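Local atomic coordinates of hepatocyte growth factor-regulated tyrosine kinase substrate (Drosophila melanogaster, PDB entry 1DVP), a protein that binds ubiquitin and phosphatidylinositol, is essential for endosome membrane invagination and multivesicular body formation, and promotes degradation of active tyrosine kinase receptors. Residues L19-P24 / S62-E67; C196-Y201 / V207-G212. All coordinates share one frame; numbering follows the deposited sequence.

Contact 1. Residues L19-P24 / S62-E67; sequences LEPDWP and SLLVLE
Leu-64 reaches from its helix into the angle between Pro-21 and Trp-23, and every contact across this interface runs through its two methyl groups. Its CB points toward residues 19-24, and CG lies anti to the backbone N (chi1 179°), which carries the branch outward from the helix. CD2 meets the pyrrolidine ring of Pro-21, tightly at CB (3.4 Å) and slightly farther off at CG (3.6 Å), and is also 4.0 Å from Trp-23 CZ2. CD1 turns to the far end of the indole, where its nearest atom is Trp-23 CH2 at 3.9 Å. Pro-21 CB also lies over one face of the indole, 3.2 Å above its plane and displaced toward the rim, so proline, leucine and tryptophan pack on one another. With an alanine at Leu-64, both methyls are gone, and a gap would probably open beside Pro-21 and the six-membered ring of Trp-23. No hydrogen bond crosses between the segments. This apolar packing belongs to the helical superhelix of the VHS domain: it joins the turn leading into helix 23-34 to helix 56-72, whose Val-65 packs on helices 5-14 and 40-51 and whose Leu-66 faces helix 100-116.

Contact 2. Residues C196-Y201 / V207-G212; sequences CPLPKY and VRVCDG. With ZN (zinc ion), chain C.
Cys-196 and Val-207 face each other as an antiparallel hydrogen-bonded pair, and each backbone supplies both a donor and an acceptor. Val-207 N gives to Cys-196 O at 2.9 Å with a nearly straight N-H (171°), although the donor stands well above the carbonyl plane. The return bond, from Cys-196 N to Val-207 O, is 3.1 Å long and more bent at the hydrogen (153°), but its donor is tilted only modestly from the plane of the acceptor. Beyond this pair the short strand segments diverge, their axes making an angle of 97°, and side chains take over. Leu-198 CD1 lies 3.7 Å from Val-207 CG2, while Cys-196 SG lies 4.1 Å from Val-209 CG1 and makes no bond to the zinc. Leu-217 of helix 211-219 also packs on Cys-196 and Leu-198, and Phe-214 of that helix on Val-209.

Other polar groups find partners nearby. Tyr-201 N bonds to Leu-198 O at 2.9 Å, closing the 3-10 turn. In the RVC motif of FYVE domains (residues 208-210), Arg-208 bonds through its backbone to Arg-181, through NH1 to Thr-192 OG1 and through NE to a citrate, probably from the crystallisation liquor but consistent with an anion-binding, perhaps phosphoinositide-binding, surface; Lys-194 pairs with the Val-209 backbone and forms a salt bridge with Asp-211 OD1.

Cys-210 has its SG between its own N and carbonyl carbon, where it binds zinc at 2.4 Å and also caps the start of helix 211-219. Cys-180, Cys-183 and Cys-213 complete one of the two four-sulfur zinc sites of this FYVE finger. Zinc and the helix N terminus would both be expected to favour a thiolate at Cys-210. Thus backbone bonds and an apolar cluster hold the hairpin, whereas metal coordination fixes the chain leaving it.

How the contacts relate
From the N terminus, contact 1 comes first: the turn before helix 23-34 meets helix 56-72 after an intervening stretch of 37 residues, mostly helical, and so closes a long excursion inside the VHS domain. The chain then runs on through the remaining helices into the FYVE finger, where contact 2 closes a much shorter loop, a β-hairpin, with five residues between its segments. The two follow in series, neither nested nor crossed, with centres about 18 Å apart. They nevertheless meet in space: Trp-23 CB packs 3.4 Å from Pro-199 O, and Trp-23 CZ2 lies 3.5 Å from Lys-200 CE, joining the tandem domains directly.

Contact 1. Residues L19-P24 / S62-E67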
ATOM      1  N   LEU A  19     -15.123   4.189 -26.157  1.00 34.89           N
ATOM      2  CA  LEU A  19     -16.229   3.353 -25.684  1.00 34.46           C
ATOM      3  C   LEU A  19     -16.323   3.391 -24.167  1.00 34.17           C
ATOM      4  O   LEU A  19     -17.312   2.950 -23.555  1.00 34.43           O
ATOM      5  CB  LEU A  19     -16.054   1.921 -26.215  1.00 34.59           C
ATOM      6  CG  LEU A  19     -16.317   1.880 -27.738  1.00 34.81           C
ATOM      7  CD1 LEU A  19     -16.057   0.490 -28.300  1.00 34.66           C
ATOM      8  CD2 LEU A  19     -17.779   2.292 -28.037  1.00 34.75           C
ATOM      9  N   GLU A  20     -15.304   3.980 -23.560  1.00 33.56           N
ATOM     10  CA  GLU A  20     -15.251   4.138 -22.124  1.00 32.69           C
ATOM     11  C   GLU A  20     -14.466   5.419 -21.946  1.00 31.60           C
ATOM     12  O   GLU A  20     -13.688   5.805 -22.836  1.00 31.38           O
ATOM     13  CB  GLU A  20     -14.492   2.993 -21.509  1.00 33.63           C
ATOM     14  CG  GLU A  20     -13.197   2.836 -22.194  1.00 35.09           C
ATOM     15  CD  GLU A  20     -13.119   1.539 -22.909  1.00 35.95           C
ATOM     16  OE1 GLU A  20     -12.283   1.413 -23.864  1.00 36.71           O
ATOM     17  OE2 GLU A  20     -13.893   0.633 -22.500  1.00 36.62           O
ATOM     18  N   PRO A  21     -14.638   6.089 -20.790  1.00 30.53           N
ATOM     19  CA  PRO A  21     -13.896   7.338 -20.596  1.00 29.62           C
ATOM     20  C   PRO A  21     -12.382   7.193 -20.806  1.00 28.69           C
ATOM     21  O   PRO A  21     -11.795   6.162 -20.548  1.00 28.11           O
ATOM     22  CB  PRO A  21     -14.237   7.751 -19.158  1.00 29.71           C
ATOM     23  CG  PRO A  21     -15.467   6.932 -18.786  1.00 30.07           C
ATOM     24  CD  PRO A  21     -15.251   5.629 -19.530  1.00 30.52           C
ATOM     25  N   ASP A  22     -11.791   8.262 -21.289  1.00 27.89           N
ATOM     26  CA  ASP A  22     -10.377   8.365 -21.491  1.00 26.98           C
ATOM     27  C   ASP A  22      -9.845   9.104 -20.232  1.00 26.56           C
ATOM     28  O   ASP A  22      -9.599  10.322 -20.231  1.00 26.22           O
ATOM     29  CB  ASP A  22     -10.141   9.165 -22.778  1.00 27.25           C
ATOM     30  CG  ASP A  22      -8.681   9.424 -23.025  1.00 27.56           C
ATOM     31  OD1 ASP A  22      -7.860   9.017 -22.160  1.00 27.83           O
ATOM     32  OD2 ASP A  22      -8.349  10.053 -24.061  1.00 27.85           O
ATOM     33  N   TRP A  23      -9.718   8.353 -19.146  1.00 25.66           N
ATOM     34  CA  TRP A  23      -9.248   8.894 -17.870  1.00 25.05           C
ATOM     35  C   TRP A  23      -7.876   9.573 -17.946  1.00 24.46           C
ATOM     36  O   TRP A  23      -7.666  10.622 -17.350  1.00 24.23           O
ATOM     37  CB  TRP A  23      -9.277   7.798 -16.811  1.00 25.23           C
ATOM     38  CG  TRP A  23     -10.697   7.548 -16.442  1.00 26.07           C
ATOM     39  CD1 TRP A  23     -11.503   6.469 -16.798  1.00 26.13           C
ATOM     40  CD2 TRP A  23     -11.549   8.473 -15.781  1.00 26.13           C
ATOM     41  NE1 TRP A  23     -12.804   6.697 -16.401  1.00 25.92           N
ATOM     42  CE2 TRP A  23     -12.860   7.913 -15.770  1.00 25.96           C
ATOM     43  CE3 TRP A  23     -11.338   9.730 -15.189  1.00 26.25           C
ATOM     44  CZ2 TRP A  23     -13.942   8.570 -15.194  1.00 26.28           C
ATOM     45  CZ3 TRP A  23     -12.441  10.388 -14.607  1.00 26.33           C
ATOM     46  CH2 TRP A  23     -13.714   9.798 -14.625  1.00 26.37           C
ATOM     47  N   PRO A  24      -6.933   8.984 -18.670  1.00 23.59           N
ATOM     48  CA  PRO A  24      -5.613   9.618 -18.780  1.00 23.40           C
ATOM     49  C   PRO A  24      -5.706  11.069 -19.294  1.00 23.16           C
ATOM     50  O   PRO A  24      -5.051  11.951 -18.746  1.00 23.37           O
ATOM     51  CB  PRO A  24      -4.859   8.694 -19.758  1.00 23.57           C
ATOM     52  CG  PRO A  24      -5.435   7.323 -19.396  1.00 23.39           C
ATOM     53  CD  PRO A  24      -6.940   7.648 -19.295  1.00 23.37           C
ATOM     54  N   SER A  62     -18.292  15.213 -22.313  1.00 30.08           N
ATOM     55  CA  SER A  62     -17.878  16.543 -21.878  1.00 29.43           C
ATOM     56  C   SER A  62     -18.465  16.821 -20.492  1.00 28.83           C
ATOM     57  O   SER A  62     -17.869  17.546 -19.728  1.00 28.42           O
ATOM     58  CB  SER A  62     -18.276  17.656 -22.890  1.00 29.36           C
ATOM     59  OG  SER A  62     -19.624  18.082 -22.748  1.00 30.38           O
ATOM     60  N   LEU A  63     -19.611  16.217 -20.165  1.00 28.31           N
ATOM     61  CA  LEU A  63     -20.206  16.379 -18.840  1.00 27.86           C
ATOM     62  C   LEU A  63     -19.330  15.668 -17.802  1.00 27.69           C
ATOM     63  O   LEU A  63     -19.211  16.120 -16.663  1.00 27.02           O
ATOM     64  CB  LEU A  63     -21.641  15.817 -18.798  1.00 28.04           C
ATOM     65  CG  LEU A  63     -22.632  16.656 -19.615  1.00 28.20           C
ATOM     66  CD1 LEU A  63     -24.024  16.065 -19.563  1.00 28.22           C
ATOM     67  CD2 LEU A  63     -22.647  18.090 -19.058  1.00 28.31           C
ATOM     68  N   LEU A  64     -18.749  14.535 -18.201  1.00 27.21           N
ATOM     69  CA  LEU A  64     -17.849  13.782 -17.339  1.00 27.09           C
ATOM     70  C   LEU A  64     -16.589  14.651 -17.108  1.00 26.91           C
ATOM     71  O   LEU A  64     -16.078  14.735 -15.988  1.00 27.04           O
ATOM     72  CB  LEU A  64     -17.469  12.461 -18.024  1.00 27.24           C
ATOM     73  CG  LEU A  64     -16.503  11.585 -17.226  1.00 27.46           C
ATOM     74  CD1 LEU A  64     -17.064  11.280 -15.820  1.00 27.56           C
ATOM     75  CD2 LEU A  64     -16.234  10.307 -17.985  1.00 27.36           C
ATOM     76  N   VAL A  65     -16.090  15.304 -18.160  1.00 26.36           N
ATOM     77  CA  VAL A  65     -14.919  16.159 -18.003  1.00 25.76           C
ATOM     78  C   VAL A  65     -15.266  17.243 -16.974  1.00 25.98           C
ATOM     79  O   VAL A  65     -14.485  17.554 -16.076  1.00 25.62           O
ATOM     80  CB  VAL A  65     -14.495  16.805 -19.374  1.00 25.82           C
ATOM     81  CG1 VAL A  65     -13.405  17.891 -19.170  1.00 25.29           C
ATOM     82  CG2 VAL A  65     -13.988  15.708 -20.302  1.00 25.64           C
ATOM     83  N   LEU A  66     -16.456  17.809 -17.112  1.00 25.84           N
ATOM     84  CA  LEU A  66     -16.923  18.849 -16.203  1.00 26.20           C
ATOM     85  C   LEU A  66     -17.009  18.359 -14.753  1.00 26.13           C
ATOM     86  O   LEU A  66     -16.584  19.038 -13.840  1.00 26.73           O
ATOM     87  CB  LEU A  66     -18.301  19.336 -16.668  1.00 26.15           C
ATOM     88  CG  LEU A  66     -18.649  20.829 -16.474  1.00 26.76           C
ATOM     89  CD1 LEU A  66     -20.189  20.929 -16.480  1.00 26.14           C
ATOM     90  CD2 LEU A  66     -18.045  21.435 -15.186  1.00 26.26           C
ATOM     91  N   GLU A  67     -17.559  17.176 -14.540  1.00 26.00           N
ATOM     92  CA  GLU A  67     -17.666  16.616 -13.202  1.00 25.84           C
ATOM     93  C   GLU A  67     -16.273  16.519 -12.555  1.00 25.63           C
ATOM     94  O   GLU A  67     -16.090  16.814 -11.370  1.00 24.74           O
ATOM     95  CB  GLU A  67     -18.304  15.241 -13.289  1.00 26.52           C
ATOM     96  CG  GLU A  67     -18.389  14.443 -11.968  1.00 27.72           C
ATOM     97  CD  GLU A  67     -18.984  13.051 -12.226  1.00 28.42           C
ATOM     98  OE1 GLU A  67     -19.390  12.811 -13.399  1.00 28.87           O
ATOM     99  OE2 GLU A  67     -19.043  12.208 -11.300  1.00 28.94           O
TER

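Contact 2. Residues C196-Y201 / V207-G212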
ATOM      1  N   CYS A 196      -8.771  -5.475 -10.891  1.00 29.52           N
ATOM      2  CA  CYS A 196      -9.413  -4.666 -11.914  1.00 29.59           C
ATOM      3  C   CYS A 196      -8.705  -3.323 -11.995  1.00 28.93           C
ATOM      4  O   CYS A 196      -7.929  -2.942 -11.098  1.00 28.54           O
ATOM      5  CB  CYS A 196     -10.910  -4.466 -11.641  1.00 29.97           C
ATOM      6  SG  CYS A 196     -11.315  -3.428 -10.233  1.00 32.04           S
ATOM      7  N   PRO A 197      -8.928  -2.603 -13.108  1.00 28.51           N
ATOM      8  CA  PRO A 197      -8.250  -1.310 -13.202  1.00 27.92           C
ATOM      9  C   PRO A 197      -8.957  -0.250 -12.385  1.00 27.37           C
ATOM     10  O   PRO A 197     -10.115  -0.431 -11.999  1.00 27.57           O
ATOM     11  CB  PRO A 197      -8.236  -1.033 -14.719  1.00 27.99           C
ATOM     12  CG  PRO A 197      -9.415  -1.763 -15.221  1.00 28.15           C
ATOM     13  CD  PRO A 197      -9.433  -3.050 -14.414  1.00 28.35           C
ATOM     14  N   LEU A 198      -8.254   0.830 -12.050  1.00 26.52           N
ATOM     15  CA  LEU A 198      -8.887   1.909 -11.295  1.00 26.09           C
ATOM     16  C   LEU A 198      -8.441   3.127 -12.058  1.00 25.86           C
ATOM     17  O   LEU A 198      -7.663   3.985 -11.582  1.00 25.63           O
ATOM     18  CB  LEU A 198      -8.383   1.911  -9.868  1.00 25.92           C
ATOM     19  CG  LEU A 198      -8.744   0.607  -9.121  1.00 25.59           C
ATOM     20  CD1 LEU A 198      -7.959   0.559  -7.822  1.00 25.67           C
ATOM     21  CD2 LEU A 198     -10.228   0.546  -8.841  1.00 25.62           C
ATOM     22  N   PRO A 199      -8.969   3.232 -13.270  1.00 25.71           N
ATOM     23  CA  PRO A 199      -8.576   4.359 -14.115  1.00 25.77           C
ATOM     24  C   PRO A 199      -8.828   5.758 -13.523  1.00 25.80           C
ATOM     25  O   PRO A 199      -8.128   6.715 -13.846  1.00 25.61           O
ATOM     26  CB  PRO A 199      -9.274   4.037 -15.439  1.00 25.68           C
ATOM     27  CG  PRO A 199     -10.542   3.305 -14.991  1.00 25.91           C
ATOM     28  CD  PRO A 199     -10.107   2.462 -13.817  1.00 25.59           C
ATOM     29  N   LYS A 200      -9.780   5.877 -12.619  1.00 26.07           N
ATOM     30  CA  LYS A 200     -10.027   7.194 -12.031  1.00 26.57           C
ATOM     31  C   LYS A 200      -8.926   7.643 -11.097  1.00 26.62           C
ATOM     32  O   LYS A 200      -8.813   8.839 -10.776  1.00 26.73           O
ATOM     33  CB  LYS A 200     -11.362   7.236 -11.308  1.00 27.33           C
ATOM     34  CG  LYS A 200     -12.505   7.427 -12.243  1.00 27.77           C
ATOM     35  CD  LYS A 200     -13.783   6.840 -11.655  1.00 29.01           C
ATOM     36  CE  LYS A 200     -14.737   6.247 -12.753  1.00 29.33           C
ATOM     37  NZ  LYS A 200     -14.374   4.821 -13.104  1.00 30.35           N
ATOM     38  N   TYR A 201      -8.130   6.697 -10.648  1.00 26.26           N
ATOM     39  CA  TYR A 201      -6.994   7.004  -9.807  1.00 26.55           C
ATOM     40  C   TYR A 201      -5.718   7.008 -10.650  1.00 26.17           C
ATOM     41  O   TYR A 201      -4.632   7.004 -10.094  1.00 25.46           O
ATOM     42  CB  TYR A 201      -6.770   5.947  -8.712  1.00 27.20           C
ATOM     43  CG  TYR A 201      -7.839   5.836  -7.672  1.00 28.37           C
ATOM     44  CD1 TYR A 201      -8.742   6.853  -7.444  1.00 29.06           C
ATOM     45  CD2 TYR A 201      -7.905   4.689  -6.873  1.00 28.95           C
ATOM     46  CE1 TYR A 201      -9.711   6.733  -6.427  1.00 29.67           C
ATOM     47  CE2 TYR A 201      -8.822   4.563  -5.886  1.00 29.49           C
ATOM     48  CZ  TYR A 201      -9.733   5.582  -5.653  1.00 30.00           C
ATOM     49  OH  TYR A 201     -10.613   5.426  -4.605  1.00 30.12           O
ATOM     50  N   VAL A 207      -5.271  -4.071 -10.815  1.00 24.73           N
ATOM     51  CA  VAL A 207      -4.565  -4.169  -9.557  1.00 23.74           C
ATOM     52  C   VAL A 207      -5.456  -4.906  -8.515  1.00 23.15           C
ATOM     53  O   VAL A 207      -6.665  -5.048  -8.691  1.00 22.63           O
ATOM     54  CB  VAL A 207      -4.210  -2.752  -9.031  1.00 23.69           C
ATOM     55  CG1 VAL A 207      -3.153  -2.073  -9.931  1.00 24.02           C
ATOM     56  CG2 VAL A 207      -5.458  -1.892  -8.984  1.00 23.52           C
ATOM     57  N   ARG A 208      -4.849  -5.330  -7.403  1.00 22.56           N
ATOM     58  CA  ARG A 208      -5.577  -6.061  -6.351  1.00 21.45           C
ATOM     59  C   ARG A 208      -6.678  -5.199  -5.683  1.00 21.01           C
ATOM     60  O   ARG A 208      -6.401  -4.066  -5.353  1.00 20.92           O
ATOM     61  CB  ARG A 208      -4.550  -6.514  -5.293  1.00 21.15           C
ATOM     62  CG  ARG A 208      -5.195  -7.165  -4.050  1.00 20.49           C
ATOM     63  CD  ARG A 208      -4.201  -7.302  -2.926  1.00 20.45           C
ATOM     64  NE  ARG A 208      -3.062  -8.099  -3.354  1.00 20.58           N
ATOM     65  CZ  ARG A 208      -3.028  -9.425  -3.407  1.00 20.65           C
ATOM     66  NH1 ARG A 208      -4.081 -10.133  -3.058  1.00 20.55           N
ATOM     67  NH2 ARG A 208      -1.927 -10.039  -3.787  1.00 20.80           N
ATOM     68  N   VAL A 209      -7.924  -5.714  -5.546  1.00 20.61           N
ATOM     69  CA  VAL A 209      -8.994  -5.016  -4.841  1.00 20.34           C
ATOM     70  C   VAL A 209      -9.720  -6.030  -3.883  1.00 20.59           C
ATOM     71  O   VAL A 209      -9.666  -7.231  -4.090  1.00 20.90           O
ATOM     72  CB  VAL A 209     -10.054  -4.416  -5.795  1.00 20.49           C
ATOM     73  CG1 VAL A 209      -9.460  -3.259  -6.621  1.00 20.03           C
ATOM     74  CG2 VAL A 209     -10.577  -5.460  -6.764  1.00 20.11           C
ATOM     75  N   CYS A 210     -10.383  -5.549  -2.853  1.00 20.57           N
ATOM     76  CA  CYS A 210     -11.125  -6.418  -1.954  1.00 20.88           C
ATOM     77  C   CYS A 210     -12.513  -6.725  -2.592  1.00 21.40           C
ATOM     78  O   CYS A 210     -12.976  -6.062  -3.548  1.00 20.95           O
ATOM     79  CB  CYS A 210     -11.306  -5.734  -0.588  1.00 20.92           C
ATOM     80  SG  CYS A 210     -12.517  -4.459  -0.624  1.00 21.79           S
ATOM     81  N   ASP A 211     -13.169  -7.731  -2.036  1.00 21.69           N
ATOM     82  CA  ASP A 211     -14.469  -8.167  -2.518  1.00 22.25           C
ATOM     83  C   ASP A 211     -15.506  -7.073  -2.456  1.00 22.40           C
ATOM     84  O   ASP A 211     -16.194  -6.872  -3.401  1.00 22.35           O
ATOM     85  CB  ASP A 211     -14.908  -9.426  -1.744  1.00 22.43           C
ATOM     86  CG  ASP A 211     -14.121 -10.631  -2.191  1.00 23.11           C
ATOM     87  OD1 ASP A 211     -13.584 -10.554  -3.290  1.00 23.45           O
ATOM     88  OD2 ASP A 211     -14.027 -11.644  -1.493  1.00 23.90           O
ATOM     89  N   GLY A 212     -15.601  -6.359  -1.348  1.00 22.78           N
ATOM     90  CA  GLY A 212     -16.564  -5.269  -1.259  1.00 23.90           C
ATOM     91  C   GLY A 212     -16.391  -4.231  -2.368  1.00 24.74           C
ATOM     92  O   GLY A 212     -17.377  -3.792  -2.972  1.00 24.72           O
TER
HETATM   93 ZN    ZN C 402     -11.442  -2.335  -1.016  1.00 20.28          ZN